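Local coordinates for protein cellulase (Bacillus sp. BG-CS10, PDB 5E09) that probably cleaves internal beta-1,4-glycosidic bonds of cellulose with a family 5 glycoside hydrolase barrel, joined in one chain to a family 46 carbohydrate-binding module, at residues A[100-105]-A[122-127]; A[62-67]-A[82-87]; A[72-77]-A[117-122]; A[28-33]-A[105-110]. All blocks are in the same frame, centred on the assembly; numbering follows the deposited sequence.

Contact 1: A[100-105]-A[122-127]; sequences LNLHHD and AKYTAL
L102 meets Y124 and L127 with its two methyl branches, one for each. CD1 of L102 comes at the Y124 ring obliquely and lies 3.3 Å from CE1 of that ring. The other branch, CD2 of L102, touches CD1 of L127 at 3.5 Å. Both approaches are tight, and all three residues are buried. The L102 side chain stands at about a right angle to that of Y124. CG of Y124 is anti to its backbone N (chi1 -174°), which swings the ring back toward the loop. The far end of the ring is held by a hydrogen bond from Y124 OH to L170 O, so its phenol is satisfied on helix 161-181. The other side of the contact is looser. K123 is partly exposed, and its NZ stays 6.5 Å from D105 OD1, so the opposite charges do not meet. K123 instead makes a cation-pi contact with W109. Overall, a loop at the end of barrel strand 97-100 packs on helix 117-134, the helix before the next strand, 142-145, in a (beta/alpha)8 (TIM) barrel, the fold of family 5 glycoside hydrolases.

Contact 2: A[62-67]-A[82-87]; sequences VTWENQ and SRVEQV
V84 is the hub of this contact, with V62 and W64 as its two partners. One methyl, CG1 of V84, serves both. It lies 4.3 Å from CG2 of V62. It is equally far, 4.3 Å, from CH2 at the outer end of the W64 indole, which it approaches obliquely. These are easy van der Waals distances, and no hydrogen bond crosses between the two segments. V84 loses more surface to the contact than either partner. Its CB points from the helix toward the loop, and CG1 lies anti to the backbone N (chi1 171°), where it can meet both partners at once. V62 and W64 also pack on each other. CG1 of V62 sits 3.3 Å above the indole plane, over the centre of the ring system. V62 carries CG1 anti to its backbone N (chi1 -176°), and this leaves CG2 as the branch that meets the helix. The valine and the indole therefore offer V84 one joined apolar surface. The polar edge of the indole is satisfied: W64 NE1 bonds to N101 O. A tight turn follows, closed by a bond from Q67 N to W64 O of 2.8 Å. The loop 62-67 follows strand 57-60 and packs back on helix 78-93, the next helix of the barrel. L127 and L131 of helix 117-134 also touch W64, and F27 touches V84.

Contact 3: A[72-77]-A[117-122]; sequences PDYTIN and YDEVMA
A122, whose N bonds to D118 O at 2.9 Å within the helix, lies beside the Y74 ring. CE2 of Y74 lies 4.4 Å from CB of A122, and the same CE2 is 4.3 Å from the backbone C of A122. The ring meets this backbone obliquely. At the far end, OH of Y74 lies 3.9 Å from CG of E119, so the phenol touches the aliphatic part of the glutamate. The Y74 and E119 side chains cross at about a right angle, with ring and carboxylate planes 35° apart. With CG anti to the backbone N (chi1 -177°) and the chain extended beyond it, E119 lays its CG by the phenol oxygen. Its OE1 bonds to N116 ND2 and not to the tyrosine. Y74 is the buried member of the trio; A122 and E119 are exposed. The loop is gripped further along the helix. Q130 bonds through NE2 to Y74 O and through OE1 to I76 N. Beyond them, N77 caps helix 78-93 through OD1 to F80 N. The loop between strand 57-60 and helix 78-93 thus lies along the flank of helix 117-134, with K123 and A126 also packing on Y74.

Contact 4: A[28-33]-A[105-110]; sequences DAVGDD and DSWLWI
V30 reaches L108 and W107 with a single methyl. CG2 of V30 is 4.2 Å from CD1 of L108 and 4.3 Å from CZ2 of W107. It comes to the indole obliquely. These first-shell contacts are apolar and lie near the surface; W107 is exposed. L108 and W107 also pack together, with CD2 of L108 3.3 Å above the indole plane and offset toward its rim. The L108 side chain is extended beyond CB (chi2 177°), which carries CD1 out to the valine. Behind this pair, D105 shapes the helix. Its backbone O accepts from both W109 N and I110 N, each at 3.0 Å, where the helix opens into a wider pi-type turn. Its side chain holds W109: NE1 of W109 bonds to OD1 of D105 at 2.7 Å, on the anti side of the carboxylate and 20° out of its plane. The other oxygen, OD2, takes W64 N. One aspartate thus ties the short helix to the 62-67 loop, and L108 touches T63 and E65 of that loop. The 28-33 loop follows strand 20-23, and helix 105-110 comes after strand 97-100. The 62-67 loop, which follows the intervening strand 57-60, lies against both.

Overall arrangement
All four contacts lie in the catalytic barrel, on one side of the chain's centre, with their centres about 9 to 16 Å apart. They join the chain that follows the first three barrel strands, 20-23, 57-60 and 97-100. Contacts 1 and 3 are closest. They share A122 and both use helix 117-134. Contacts 1 and 4 share D105, whose helix 105-110 precedes helix 117-134. Contact 2 closes before contact 1 opens and falls within the span of contact 4; the other pairs alternate along the chain. T63 OG1 to D28 O (2.6 Å) links contacts 2 and 4. Loops after successive strands are thus knitted together at the ends where TIM barrels carry their active sites.

Contact 1: A[100-105]-A[122-127]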
# COMPACT_ATOMS: atom_id res chain seq x y z
N LEU A 100 0.70 -19.93 -0.05
CA LEU A 100 2.11 -20.08 -0.42
C LEU A 100 2.31 -19.98 -1.93
O LEU A 100 1.51 -20.52 -2.70
CB LEU A 100 2.64 -21.42 0.09
CG LEU A 100 4.09 -21.76 -0.23
CD1 LEU A 100 5.03 -20.85 0.54
CD2 LEU A 100 4.40 -23.22 0.05
N ASN A 101 3.37 -19.30 -2.37
CA ASN A 101 3.59 -19.12 -3.81
C ASN A 101 5.02 -19.28 -4.31
O ASN A 101 5.92 -19.67 -3.57
CB ASN A 101 3.08 -17.74 -4.25
CG ASN A 101 3.94 -16.57 -3.77
OD1 ASN A 101 5.10 -16.73 -3.36
ND2 ASN A 101 3.38 -15.37 -3.86
N LEU A 102 5.20 -18.78 -5.54
CA LEU A 102 6.47 -18.60 -6.21
C LEU A 102 6.32 -17.08 -6.29
O LEU A 102 5.27 -16.60 -6.73
CB LEU A 102 6.44 -19.22 -7.61
CG LEU A 102 6.17 -20.72 -7.68
CD1 LEU A 102 6.09 -21.19 -9.12
CD2 LEU A 102 7.24 -21.50 -6.92
N HIS A 103 7.33 -16.32 -5.90
CA HIS A 103 7.20 -14.88 -5.91
C HIS A 103 8.01 -14.10 -6.93
O HIS A 103 7.55 -13.91 -8.01
CB HIS A 103 7.41 -14.32 -4.52
CG HIS A 103 6.72 -13.02 -4.28
ND1 HIS A 103 5.37 -12.94 -4.04
CD2 HIS A 103 7.19 -11.76 -4.23
CE1 HIS A 103 5.04 -11.68 -3.87
NE2 HIS A 103 6.13 -10.95 -3.96
N HIS A 104 9.20 -13.66 -6.59
CA HIS A 104 10.01 -12.89 -7.51
C HIS A 104 10.52 -13.71 -8.66
O HIS A 104 10.98 -13.19 -9.65
CB HIS A 104 11.06 -12.07 -6.81
CG HIS A 104 10.49 -10.93 -6.05
ND1 HIS A 104 9.56 -10.08 -6.58
CD2 HIS A 104 10.68 -10.52 -4.78
CE1 HIS A 104 9.21 -9.19 -5.68
NE2 HIS A 104 9.88 -9.44 -4.58
N ASP A 105 10.42 -15.00 -8.51
CA ASP A 105 10.77 -15.92 -9.59
C ASP A 105 10.09 -15.52 -10.89
O ASP A 105 10.60 -15.79 -11.97
CB ASP A 105 10.39 -17.35 -9.22
CG ASP A 105 11.03 -17.82 -7.94
OD1 ASP A 105 12.24 -18.11 -7.96
OD2 ASP A 105 10.32 -17.90 -6.92
N ALA A 122 10.52 -26.67 -17.11
CA ALA A 122 11.19 -27.69 -16.31
C ALA A 122 11.37 -27.26 -14.85
O ALA A 122 11.03 -28.01 -13.93
CB ALA A 122 12.54 -28.03 -16.92
N LYS A 123 11.89 -26.05 -14.64
CA LYS A 123 12.12 -25.53 -13.29
C LYS A 123 10.81 -25.33 -12.53
O LYS A 123 10.71 -25.66 -11.36
CB LYS A 123 12.86 -24.19 -13.33
CG LYS A 123 14.24 -24.24 -13.93
CD LYS A 123 14.95 -22.90 -13.81
CE LYS A 123 15.17 -22.52 -12.36
NZ LYS A 123 15.98 -21.27 -12.23
N TYR A 124 9.83 -24.76 -13.22
CA TYR A 124 8.50 -24.51 -12.67
C TYR A 124 7.87 -25.82 -12.21
O TYR A 124 7.32 -25.92 -11.09
CB TYR A 124 7.65 -23.83 -13.74
CG TYR A 124 6.28 -23.37 -13.29
CD1 TYR A 124 6.12 -22.22 -12.53
CD2 TYR A 124 5.14 -24.06 -13.68
CE1 TYR A 124 4.86 -21.79 -12.14
CE2 TYR A 124 3.89 -23.65 -13.29
CZ TYR A 124 3.75 -22.51 -12.53
OH TYR A 124 2.49 -22.09 -12.15
N THR A 125 7.99 -26.84 -13.06
CA THR A 125 7.49 -28.17 -12.75
C THR A 125 8.19 -28.79 -11.55
O THR A 125 7.53 -29.33 -10.66
CB THR A 125 7.65 -29.10 -13.95
OG1 THR A 125 6.90 -28.56 -15.05
CG2 THR A 125 7.13 -30.48 -13.62
N ALA A 126 9.52 -28.72 -11.53
CA ALA A 126 10.30 -29.24 -10.41
C ALA A 126 9.91 -28.56 -9.09
O ALA A 126 9.76 -29.22 -8.05
CB ALA A 126 11.79 -29.06 -10.67
N LEU A 127 9.74 -27.25 -9.15
CA LEU A 127 9.33 -26.47 -7.99
C LEU A 127 7.99 -26.93 -7.46
O LEU A 127 7.87 -27.28 -6.28
CB LEU A 127 9.25 -24.98 -8.32
CG LEU A 127 10.51 -24.16 -8.09
CD1 LEU A 127 10.23 -22.67 -8.30
CD2 LEU A 127 11.04 -24.42 -6.68

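Contact 2: A[62-67]-A[82-87]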
# COMPACT_ATOMS: atom_id res chain seq x y z
N VAL A 62 7.28 -16.45 -1.31
CA VAL A 62 8.61 -17.05 -1.31
C VAL A 62 9.26 -16.94 -2.68
O VAL A 62 8.67 -17.31 -3.69
CB VAL A 62 8.57 -18.53 -0.91
CG1 VAL A 62 9.98 -19.08 -0.82
CG2 VAL A 62 7.85 -18.70 0.43
N THR A 63 10.47 -16.40 -2.71
CA THR A 63 11.29 -16.43 -3.92
C THR A 63 12.25 -17.61 -3.80
O THR A 63 12.98 -17.73 -2.81
CB THR A 63 12.07 -15.12 -4.11
OG1 THR A 63 11.15 -14.04 -4.28
CG2 THR A 63 12.97 -15.21 -5.34
N TRP A 64 12.24 -18.48 -4.80
CA TRP A 64 12.92 -19.78 -4.71
C TRP A 64 14.25 -19.87 -5.45
O TRP A 64 15.07 -20.71 -5.12
CB TRP A 64 12.00 -20.89 -5.22
CG TRP A 64 10.72 -21.01 -4.48
CD1 TRP A 64 9.52 -20.45 -4.81
CD2 TRP A 64 10.50 -21.73 -3.26
NE1 TRP A 64 8.57 -20.78 -3.88
CE2 TRP A 64 9.14 -21.56 -2.92
CE3 TRP A 64 11.32 -22.50 -2.43
CZ2 TRP A 64 8.59 -22.14 -1.78
CZ3 TRP A 64 10.77 -23.07 -1.30
CH2 TRP A 64 9.42 -22.88 -0.98
N GLU A 65 14.44 -19.01 -6.46
CA GLU A 65 15.55 -19.16 -7.41
C GLU A 65 16.92 -19.37 -6.77
O GLU A 65 17.69 -20.22 -7.22
CB GLU A 65 15.63 -17.94 -8.32
CG GLU A 65 16.78 -18.03 -9.32
CD GLU A 65 17.39 -16.69 -9.63
OE1 GLU A 65 16.73 -15.88 -10.31
OE2 GLU A 65 18.54 -16.44 -9.20
N ASN A 66 17.23 -18.59 -5.74
CA ASN A 66 18.53 -18.66 -5.09
C ASN A 66 18.65 -19.81 -4.08
O ASN A 66 19.64 -19.91 -3.36
CB ASN A 66 18.85 -17.33 -4.42
CG ASN A 66 19.19 -16.24 -5.42
OD1 ASN A 66 19.78 -16.51 -6.46
ND2 ASN A 66 18.81 -15.01 -5.11
N GLN A 67 17.64 -20.67 -4.03
CA GLN A 67 17.67 -21.80 -3.11
C GLN A 67 17.53 -23.11 -3.88
O GLN A 67 17.26 -24.16 -3.30
CB GLN A 67 16.56 -21.67 -2.07
CG GLN A 67 16.60 -20.39 -1.25
CD GLN A 67 17.77 -20.34 -0.27
OE1 GLN A 67 18.42 -21.35 0.00
NE2 GLN A 67 18.04 -19.15 0.27
N SER A 82 12.93 -26.10 5.09
CA SER A 82 12.45 -26.48 6.42
C SER A 82 12.00 -25.25 7.19
O SER A 82 11.04 -25.33 7.95
CB SER A 82 13.53 -27.22 7.20
OG SER A 82 14.53 -26.32 7.63
N ARG A 83 12.68 -24.13 6.99
CA ARG A 83 12.28 -22.89 7.67
C ARG A 83 10.91 -22.42 7.17
O ARG A 83 10.01 -22.12 7.98
CB ARG A 83 13.33 -21.80 7.48
CG ARG A 83 14.67 -22.13 8.10
CD ARG A 83 15.53 -20.90 8.34
NE ARG A 83 15.84 -20.20 7.10
CZ ARG A 83 16.92 -20.42 6.36
NH1 ARG A 83 17.80 -21.35 6.73
NH2 ARG A 83 17.12 -19.73 5.25
N VAL A 84 10.75 -22.39 5.85
CA VAL A 84 9.46 -22.06 5.24
C VAL A 84 8.33 -22.95 5.79
O VAL A 84 7.27 -22.46 6.20
CB VAL A 84 9.52 -22.20 3.70
CG1 VAL A 84 8.13 -22.09 3.08
CG2 VAL A 84 10.45 -21.15 3.11
N GLU A 85 8.58 -24.26 5.81
CA GLU A 85 7.59 -25.21 6.31
C GLU A 85 7.28 -24.97 7.78
O GLU A 85 6.13 -25.09 8.20
CB GLU A 85 8.06 -26.65 6.11
CG GLU A 85 7.09 -27.67 6.71
CD GLU A 85 7.48 -29.11 6.41
OE1 GLU A 85 8.64 -29.35 6.00
OE2 GLU A 85 6.61 -30.00 6.57
N GLN A 86 8.30 -24.64 8.56
CA GLN A 86 8.11 -24.38 9.97
C GLN A 86 7.20 -23.18 10.17
O GLN A 86 6.28 -23.21 10.99
CB GLN A 86 9.44 -24.16 10.68
CG GLN A 86 9.28 -23.70 12.12
CD GLN A 86 10.12 -24.49 13.10
OE1 GLN A 86 11.29 -24.78 12.84
NE2 GLN A 86 9.52 -24.87 14.22
N VAL A 87 7.45 -22.11 9.41
CA VAL A 87 6.61 -20.93 9.53
C VAL A 87 5.16 -21.27 9.18
O VAL A 87 4.22 -20.89 9.90
CB VAL A 87 7.11 -19.79 8.65
CG1 VAL A 87 6.10 -18.65 8.64
CG2 VAL A 87 8.46 -19.31 9.13

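Contact 3: A[72-77]-A[117-122]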
# COMPACT_ATOMS: atom_id res chain seq x y z
N PRO A 72 18.66 -31.69 -13.48
CA PRO A 72 17.24 -31.53 -13.75
C PRO A 72 16.35 -31.58 -12.50
O PRO A 72 15.14 -31.39 -12.62
CB PRO A 72 16.94 -32.72 -14.66
CG PRO A 72 17.84 -33.79 -14.13
CD PRO A 72 19.09 -33.10 -13.63
N ASP A 73 16.94 -31.84 -11.34
CA ASP A 73 16.16 -31.96 -10.11
C ASP A 73 15.77 -30.60 -9.53
O ASP A 73 14.67 -30.43 -9.00
CB ASP A 73 16.93 -32.76 -9.05
CG ASP A 73 17.29 -34.14 -9.53
OD1 ASP A 73 16.58 -34.68 -10.40
OD2 ASP A 73 18.29 -34.70 -9.02
N TYR A 74 16.68 -29.64 -9.65
CA TYR A 74 16.50 -28.31 -9.09
C TYR A 74 16.09 -28.38 -7.62
O TYR A 74 15.21 -27.63 -7.18
CB TYR A 74 15.45 -27.53 -9.88
CG TYR A 74 15.81 -27.28 -11.32
CD1 TYR A 74 16.74 -26.31 -11.66
CD2 TYR A 74 15.20 -28.00 -12.34
CE1 TYR A 74 17.06 -26.07 -12.98
CE2 TYR A 74 15.52 -27.76 -13.66
CZ TYR A 74 16.45 -26.79 -13.98
OH TYR A 74 16.78 -26.54 -15.29
N THR A 75 16.70 -29.29 -6.88
CA THR A 75 16.31 -29.54 -5.50
C THR A 75 16.44 -28.27 -4.67
O THR A 75 17.42 -27.53 -4.79
CB THR A 75 17.14 -30.66 -4.87
OG1 THR A 75 17.17 -31.80 -5.75
CG2 THR A 75 16.54 -31.08 -3.52
N ILE A 76 15.43 -28.03 -3.85
CA ILE A 76 15.38 -26.88 -2.96
C ILE A 76 16.24 -27.12 -1.72
O ILE A 76 16.14 -28.17 -1.10
CB ILE A 76 13.92 -26.59 -2.53
CG1 ILE A 76 13.05 -26.33 -3.76
CG2 ILE A 76 13.87 -25.44 -1.53
CD1 ILE A 76 11.56 -26.43 -3.48
N ASN A 77 17.08 -26.14 -1.38
CA ASN A 77 17.91 -26.20 -0.17
C ASN A 77 17.09 -26.58 1.06
O ASN A 77 16.10 -25.92 1.39
CB ASN A 77 18.61 -24.86 0.05
CG ASN A 77 19.49 -24.86 1.28
OD1 ASN A 77 19.00 -24.68 2.40
ND2 ASN A 77 20.79 -25.04 1.09
N TYR A 117 11.47 -21.49 -23.18
CA TYR A 117 10.35 -22.34 -22.78
C TYR A 117 10.65 -23.62 -22.00
O TYR A 117 10.14 -23.81 -20.89
CB TYR A 117 9.50 -22.71 -24.00
CG TYR A 117 8.14 -23.26 -23.63
CD1 TYR A 117 7.07 -22.41 -23.42
CD2 TYR A 117 7.94 -24.63 -23.49
CE1 TYR A 117 5.83 -22.91 -23.07
CE2 TYR A 117 6.70 -25.13 -23.15
CZ TYR A 117 5.65 -24.27 -22.94
OH TYR A 117 4.41 -24.76 -22.60
N ASP A 118 11.46 -24.50 -22.59
CA ASP A 118 11.65 -25.83 -22.04
C ASP A 118 12.27 -25.79 -20.65
O ASP A 118 11.82 -26.50 -19.74
CB ASP A 118 12.50 -26.68 -22.98
CG ASP A 118 11.81 -26.94 -24.33
OD1 ASP A 118 10.57 -26.98 -24.36
OD2 ASP A 118 12.52 -27.10 -25.35
N GLU A 119 13.29 -24.95 -20.48
CA GLU A 119 13.94 -24.83 -19.18
C GLU A 119 12.99 -24.25 -18.13
O GLU A 119 12.92 -24.75 -17.01
CB GLU A 119 15.19 -23.96 -19.27
CG GLU A 119 15.95 -23.87 -17.95
CD GLU A 119 17.06 -22.83 -17.96
OE1 GLU A 119 17.10 -22.01 -18.90
OE2 GLU A 119 17.90 -22.85 -17.03
N VAL A 120 12.27 -23.19 -18.50
CA VAL A 120 11.37 -22.54 -17.57
C VAL A 120 10.28 -23.51 -17.10
O VAL A 120 10.05 -23.66 -15.90
CB VAL A 120 10.72 -21.30 -18.19
CG1 VAL A 120 9.56 -20.81 -17.33
CG2 VAL A 120 11.76 -20.19 -18.37
N MSE A 121 9.64 -24.19 -18.05
CA MSE A 121 8.67 -25.22 -17.71
C MSE A 121 9.27 -26.30 -16.83
O MSE A 121 8.62 -26.79 -15.90
CB MSE A 121 8.10 -25.85 -18.98
CG MSE A 121 7.27 -24.90 -19.80
SE MSE A 121 5.74 -24.19 -18.82
CE MSE A 121 4.73 -25.85 -18.65
N ALA A 122 10.52 -26.67 -17.11
CA ALA A 122 11.19 -27.69 -16.31
C ALA A 122 11.37 -27.26 -14.85
O ALA A 122 11.03 -28.01 -13.93
CB ALA A 122 12.54 -28.03 -16.92

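Contact 4: A[28-33]-A[105-110]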
# COMPACT_ATOMS: atom_id res chain seq x y z
N ASP A 28 10.53 -13.92 0.35
CA ASP A 28 10.51 -13.44 -1.02
C ASP A 28 11.74 -12.59 -1.35
O ASP A 28 11.97 -12.26 -2.51
CB ASP A 28 9.23 -12.64 -1.29
CG ASP A 28 8.91 -11.65 -0.19
OD1 ASP A 28 8.89 -12.05 1.00
OD2 ASP A 28 8.68 -10.47 -0.51
N ALA A 29 12.53 -12.24 -0.34
CA ALA A 29 13.72 -11.41 -0.56
C ALA A 29 14.67 -12.05 -1.56
O ALA A 29 14.92 -13.25 -1.52
CB ALA A 29 14.45 -11.15 0.76
N VAL A 30 15.18 -11.23 -2.47
CA VAL A 30 16.11 -11.72 -3.48
C VAL A 30 17.54 -11.63 -2.97
O VAL A 30 18.18 -10.59 -3.07
CB VAL A 30 15.99 -10.93 -4.79
CG1 VAL A 30 16.93 -11.52 -5.84
CG2 VAL A 30 14.54 -10.94 -5.29
N GLY A 31 18.02 -12.74 -2.41
CA GLY A 31 19.35 -12.77 -1.83
C GLY A 31 19.64 -14.13 -1.22
O GLY A 31 18.99 -15.12 -1.57
N ASP A 32 20.60 -14.17 -0.30
CA ASP A 32 21.09 -15.44 0.23
C ASP A 32 20.07 -16.13 1.13
O ASP A 32 20.05 -17.36 1.20
CB ASP A 32 22.39 -15.23 1.00
CG ASP A 32 23.55 -14.91 0.09
OD1 ASP A 32 23.43 -15.14 -1.14
OD2 ASP A 32 24.59 -14.43 0.59
N ASP A 33 19.24 -15.35 1.81
CA ASP A 33 18.13 -15.93 2.57
C ASP A 33 17.08 -14.87 2.88
O ASP A 33 17.12 -13.76 2.33
CB ASP A 33 18.63 -16.59 3.86
CG ASP A 33 19.14 -15.60 4.87
OD1 ASP A 33 19.63 -14.51 4.48
OD2 ASP A 33 19.05 -15.91 6.08
N ASP A 105 10.42 -15.00 -8.51
CA ASP A 105 10.77 -15.92 -9.59
C ASP A 105 10.09 -15.52 -10.89
O ASP A 105 10.60 -15.79 -11.97
CB ASP A 105 10.39 -17.35 -9.22
CG ASP A 105 11.03 -17.82 -7.94
OD1 ASP A 105 12.24 -18.11 -7.96
OD2 ASP A 105 10.32 -17.90 -6.92
N SER A 106 8.93 -14.88 -10.76
CA SER A 106 8.18 -14.39 -11.91
C SER A 106 9.01 -13.53 -12.86
O SER A 106 8.99 -13.75 -14.07
CB SER A 106 6.97 -13.61 -11.44
OG SER A 106 7.37 -12.48 -10.68
N TRP A 107 9.74 -12.54 -12.33
CA TRP A 107 10.51 -11.64 -13.19
C TRP A 107 11.98 -12.04 -13.22
O TRP A 107 12.74 -11.55 -14.07
CB TRP A 107 10.35 -10.18 -12.75
CG TRP A 107 10.86 -9.88 -11.37
CD1 TRP A 107 10.16 -9.95 -10.20
CD2 TRP A 107 12.19 -9.46 -11.01
NE1 TRP A 107 10.97 -9.60 -9.14
CE2 TRP A 107 12.21 -9.30 -9.61
CE3 TRP A 107 13.35 -9.20 -11.74
CZ2 TRP A 107 13.36 -8.89 -8.92
CZ3 TRP A 107 14.49 -8.79 -11.06
CH2 TRP A 107 14.49 -8.64 -9.66
N LEU A 108 12.37 -12.88 -12.27
CA LEU A 108 13.72 -13.45 -12.16
C LEU A 108 14.08 -14.48 -13.25
O LEU A 108 15.19 -14.47 -13.78
CB LEU A 108 13.93 -14.06 -10.77
CG LEU A 108 13.79 -13.10 -9.58
CD1 LEU A 108 13.94 -13.85 -8.27
CD2 LEU A 108 14.80 -11.97 -9.68
N TRP A 109 13.17 -15.45 -13.45
CA TRP A 109 13.35 -16.53 -14.44
C TRP A 109 12.10 -17.16 -15.11
O TRP A 109 12.24 -18.07 -15.93
CB TRP A 109 14.23 -17.64 -13.85
CG TRP A 109 13.64 -18.27 -12.62
CD1 TRP A 109 13.82 -17.88 -11.33
CD2 TRP A 109 12.77 -19.41 -12.58
NE1 TRP A 109 13.12 -18.71 -10.48
CE2 TRP A 109 12.46 -19.65 -11.23
CE3 TRP A 109 12.21 -20.24 -13.55
CZ2 TRP A 109 11.63 -20.70 -10.82
CZ3 TRP A 109 11.39 -21.28 -13.15
CH2 TRP A 109 11.11 -21.50 -11.80
N ILE A 110 10.90 -16.70 -14.77
CA ILE A 110 9.65 -17.20 -15.35
C ILE A 110 9.32 -16.33 -16.56
O ILE A 110 8.82 -16.80 -17.59
CB ILE A 110 8.49 -17.13 -14.34
CG1 ILE A 110 8.83 -17.92 -13.08
CG2 ILE A 110 7.20 -17.65 -14.97
CD1 ILE A 110 7.74 -17.91 -12.03